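Transcriptional regulator, putative (Vibrio cholerae O1 biovar eltor str. N16961, PDB 3BJN) probably acts as an IclR-family DNA-binding transcriptional regulator, a likely repressor of allantoin and glyoxylate utilization operons, represented here by its C-terminal domain. Local coordinates at residues A[62-66]-A[85-91]. Numbering follows the deposited sequence.
Sequences QPLLR and ILRYFGE
The end of edge strand 61-63 turns through an inverse gamma turn centred on Leu-64 (phi/psi -83/84°) and faces the C-terminus of helix 79-88, with CA atoms of Leu-64 and Ile-85 7.4 Å apart and those of Leu-65 and Leu-86 7.1 Å. A Schellman motif ends the helix: Glu-91 N donates a hydrogen bond to Leu-86 O (2.9 Å) and Gly-90 N to Arg-87 O (3.1 Å), with Gly-90 (phi 81°) as C-prime residue. Phe-89 (chi1 m) sets CZ 3.5 Å from Pro-63 CB, and Phe-89 CB lies 4.1 Å from Leu-65 CD2. Leu-65 (chi1 t) also sets CD1 4.1 Å from Leu-86 CD2 and 3.8 Å from Glu-91 CG. Leu-64 CD2 meets Ile-85 CD1 at 3.9 Å; Leu-64 O, covered by Ile-85 and Phe-89, is buried without a polar partner. Arg-66 NH2 and Glu-91 OE2 form a long salt bridge (3.7 Å), while Glu-91 OE1 accepts a hydrogen bond from Trp-98. The contact thus joins the sheet edge of this GAF-clan domain to the end of helix 79-88, mainly by apolar packing.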
ATOM      1  N   GLN A  62      -6.634   7.673  -4.499  1.00 19.19           N
ATOM      2  CA  GLN A  62      -5.555   8.176  -5.351  0.50 19.56           C
ATOM      3  C   GLN A  62      -5.487   7.295  -6.597  1.00 19.43           C
ATOM      4  O   GLN A  62      -5.797   6.122  -6.511  1.00 18.74           O
ATOM      5  CB  GLN A  62      -4.214   8.048  -4.614  0.50 20.91           C
ATOM      6  CG  GLN A  62      -3.996   9.065  -3.478  0.50 21.56           C
ATOM      7  CD  GLN A  62      -3.676  10.465  -3.999  0.50 25.01           C
ATOM      8  OE1 GLN A  62      -2.776  10.650  -4.829  0.50 26.76           O
ATOM      9  NE2 GLN A  62      -4.413  11.457  -3.511  0.50 25.24           N
ATOM     10  N   PRO A  63      -4.979   7.819  -7.719  1.00 19.12           N
ATOM     11  CA  PRO A  63      -4.825   6.911  -8.859  1.00 19.14           C
ATOM     12  C   PRO A  63      -3.940   5.703  -8.533  1.00 19.35           C
ATOM     13  O   PRO A  63      -2.936   5.823  -7.813  1.00 19.16           O
ATOM     14  CB  PRO A  63      -4.146   7.801  -9.923  1.00 19.93           C
ATOM     15  CG  PRO A  63      -4.494   9.201  -9.523  1.00 21.40           C
ATOM     16  CD  PRO A  63      -4.527   9.188  -8.027  1.00 19.99           C
ATOM     17  N   LEU A  64      -4.319   4.549  -9.072  1.00 19.41           N
ATOM     18  CA  LEU A  64      -3.598   3.304  -8.892  1.00 21.49           C
ATOM     19  C   LEU A  64      -2.464   3.271  -9.905  1.00 21.18           C
ATOM     20  O   LEU A  64      -2.589   2.716 -11.020  1.00 21.84           O
ATOM     21  CB  LEU A  64      -4.587   2.144  -9.081  1.00 22.42           C
ATOM     22  CG  LEU A  64      -4.514   0.832  -8.320  1.00 25.13           C
ATOM     23  CD1 LEU A  64      -4.086   0.959  -6.929  1.00 27.72           C
ATOM     24  CD2 LEU A  64      -5.867   0.062  -8.473  1.00 24.39           C
ATOM     25  N   LEU A  65      -1.347   3.910  -9.528  1.00 20.73           N
ATOM     26  CA  LEU A  65      -0.265   4.148 -10.487  1.00 21.68           C
ATOM     27  C   LEU A  65       1.061   4.389  -9.788  1.00 22.44           C
ATOM     28  O   LEU A  65       2.040   3.705 -10.094  1.00 23.65           O
ATOM     29  CB  LEU A  65      -0.597   5.335 -11.402  1.00 21.70           C
ATOM     30  CG  LEU A  65       0.457   5.867 -12.397  1.00 22.19           C
ATOM     31  CD1 LEU A  65       0.673   4.793 -13.455  1.00 23.93           C
ATOM     32  CD2 LEU A  65       0.012   7.165 -13.039  1.00 23.46           C
ATOM     33  N   ARG A  66       1.093   5.366  -8.882  1.00 20.51           N
ATOM     34  CA  ARG A  66       2.310   5.730  -8.162  1.00 20.10           C
ATOM     35  C   ARG A  66       2.291   5.210  -6.725  1.00 19.47           C
ATOM     36  O   ARG A  66       1.226   5.048  -6.130  1.00 19.70           O
ATOM     37  CB  ARG A  66       2.497   7.247  -8.143  1.00 21.31           C
ATOM     38  CG  ARG A  66       2.544   7.920  -9.527  1.00 24.08           C
ATOM     39  CD  ARG A  66       3.599   7.315 -10.429  1.00 31.91           C
ATOM     40  NE  ARG A  66       3.600   7.948 -11.752  1.00 37.88           N
ATOM     41  CZ  ARG A  66       4.145   7.420 -12.853  1.00 40.17           C
ATOM     42  NH1 ARG A  66       4.747   6.234 -12.816  1.00 40.44           N
ATOM     43  NH2 ARG A  66       4.077   8.084 -13.998  1.00 40.89           N
ATOM     44  N   ILE A  85      -5.643  -0.981 -16.209  1.00 17.68           N
ATOM     45  CA  ILE A  85      -5.417   0.176 -15.380  1.00 18.26           C
ATOM     46  C   ILE A  85      -4.225   0.970 -15.916  1.00 17.88           C
ATOM     47  O   ILE A  85      -4.313   2.165 -16.112  1.00 17.92           O
ATOM     48  CB  ILE A  85      -5.198  -0.235 -13.891  1.00 17.82           C
ATOM     49  CG1 ILE A  85      -6.510  -0.791 -13.337  1.00 18.73           C
ATOM     50  CG2 ILE A  85      -4.750   0.953 -13.074  1.00 20.49           C
ATOM     51  CD1 ILE A  85      -6.356  -1.529 -11.995  1.00 19.27           C
ATOM     52  N   LEU A  86      -3.116   0.291 -16.185  1.00 18.29           N
ATOM     53  CA  LEU A  86      -1.908   0.999 -16.632  1.00 18.50           C
ATOM     54  C   LEU A  86      -2.192   1.674 -17.987  1.00 18.65           C
ATOM     55  O   LEU A  86      -1.744   2.805 -18.219  1.00 18.90           O
ATOM     56  CB  LEU A  86      -0.720   0.041 -16.735  1.00 19.06           C
ATOM     57  CG  LEU A  86      -0.098  -0.333 -15.378  1.00 21.34           C
ATOM     58  CD1 LEU A  86       1.140  -1.164 -15.631  1.00 25.12           C
ATOM     59  CD2 LEU A  86       0.248   0.887 -14.566  1.00 25.37           C
ATOM     60  N   ARG A  87      -2.919   0.979 -18.873  1.00 18.11           N
ATOM     61  CA  ARG A  87      -3.241   1.576 -20.191  1.00 17.88           C
ATOM     62  C   ARG A  87      -4.119   2.832 -20.058  1.00 18.00           C
ATOM     63  O   ARG A  87      -3.989   3.819 -20.816  1.00 18.18           O
ATOM     64  CB  ARG A  87      -3.856   0.558 -21.157  1.00 18.23           C
ATOM     65  CG  ARG A  87      -2.847  -0.537 -21.555  1.00 19.44           C
ATOM     66  CD  ARG A  87      -3.158  -1.252 -22.845  1.00 21.89           C
ATOM     67  NE  ARG A  87      -1.971  -2.010 -23.271  1.00 25.28           N
ATOM     68  CZ  ARG A  87      -1.797  -3.318 -23.087  1.00 26.82           C
ATOM     69  NH1 ARG A  87      -2.739  -4.050 -22.490  1.00 26.29           N
ATOM     70  NH2 ARG A  87      -0.672  -3.894 -23.501  1.00 26.18           N
ATOM     71  N   TYR A  88      -5.051   2.805 -19.115  1.00 17.18           N
ATOM     72  CA  TYR A  88      -5.845   4.005 -18.872  1.00 16.73           C
ATOM     73  C   TYR A  88      -4.960   5.193 -18.511  1.00 16.69           C
ATOM     74  O   TYR A  88      -5.175   6.294 -18.975  1.00 17.45           O
ATOM     75  CB  TYR A  88      -6.815   3.745 -17.737  1.00 16.86           C
ATOM     76  CG  TYR A  88      -7.542   4.977 -17.282  1.00 15.11           C
ATOM     77  CD1 TYR A  88      -8.445   5.624 -18.134  1.00 14.97           C
ATOM     78  CD2 TYR A  88      -7.346   5.502 -16.005  1.00 16.22           C
ATOM     79  CE1 TYR A  88      -9.164   6.764 -17.710  1.00 14.92           C
ATOM     80  CE2 TYR A  88      -8.042   6.645 -15.567  1.00 15.51           C
ATOM     81  CZ  TYR A  88      -8.956   7.264 -16.438  1.00 14.70           C
ATOM     82  OH  TYR A  88      -9.638   8.389 -15.986  1.00 17.22           O
ATOM     83  N   PHE A  89      -3.938   4.958 -17.689  1.00 16.49           N
ATOM     84  CA  PHE A  89      -3.054   6.039 -17.282  1.00 17.02           C
ATOM     85  C   PHE A  89      -1.928   6.303 -18.284  1.00 17.61           C
ATOM     86  O   PHE A  89      -0.998   7.060 -17.982  1.00 19.58           O
ATOM     87  CB  PHE A  89      -2.482   5.724 -15.904  1.00 18.07           C
ATOM     88  CG  PHE A  89      -3.492   5.850 -14.803  1.00 15.99           C
ATOM     89  CD1 PHE A  89      -4.159   7.071 -14.576  1.00 18.81           C
ATOM     90  CD2 PHE A  89      -3.807   4.745 -13.996  1.00 17.68           C
ATOM     91  CE1 PHE A  89      -5.129   7.194 -13.562  1.00 19.48           C
ATOM     92  CE2 PHE A  89      -4.754   4.878 -12.948  1.00 15.84           C
ATOM     93  CZ  PHE A  89      -5.424   6.088 -12.748  1.00 17.67           C
ATOM     94  N   GLY A  90      -1.979   5.662 -19.449  1.00 17.13           N
ATOM     95  CA  GLY A  90      -1.034   5.962 -20.532  1.00 17.95           C
ATOM     96  C   GLY A  90       0.325   5.279 -20.393  1.00 17.47           C
ATOM     97  O   GLY A  90       1.293   5.649 -21.055  1.00 19.68           O
ATOM     98  N   GLU A  91       0.374   4.247 -19.565  1.00 18.90           N
ATOM     99  CA  GLU A  91       1.565   3.437 -19.390  1.00 20.31           C
ATOM    100  C   GLU A  91       1.467   2.207 -20.266  1.00 21.18           C
ATOM    101  O   GLU A  91       0.365   1.734 -20.570  1.00 20.94           O
ATOM    102  CB  GLU A  91       1.715   3.010 -17.929  1.00 19.83           C
ATOM    103  CG  GLU A  91       1.919   4.166 -16.950  1.00 21.37           C
ATOM    104  CD  GLU A  91       3.274   4.893 -17.121  1.00 26.56           C
ATOM    105  OE1 GLU A  91       4.313   4.236 -17.368  1.00 26.98           O
ATOM    106  OE2 GLU A  91       3.287   6.136 -16.989  1.00 28.90           O
TER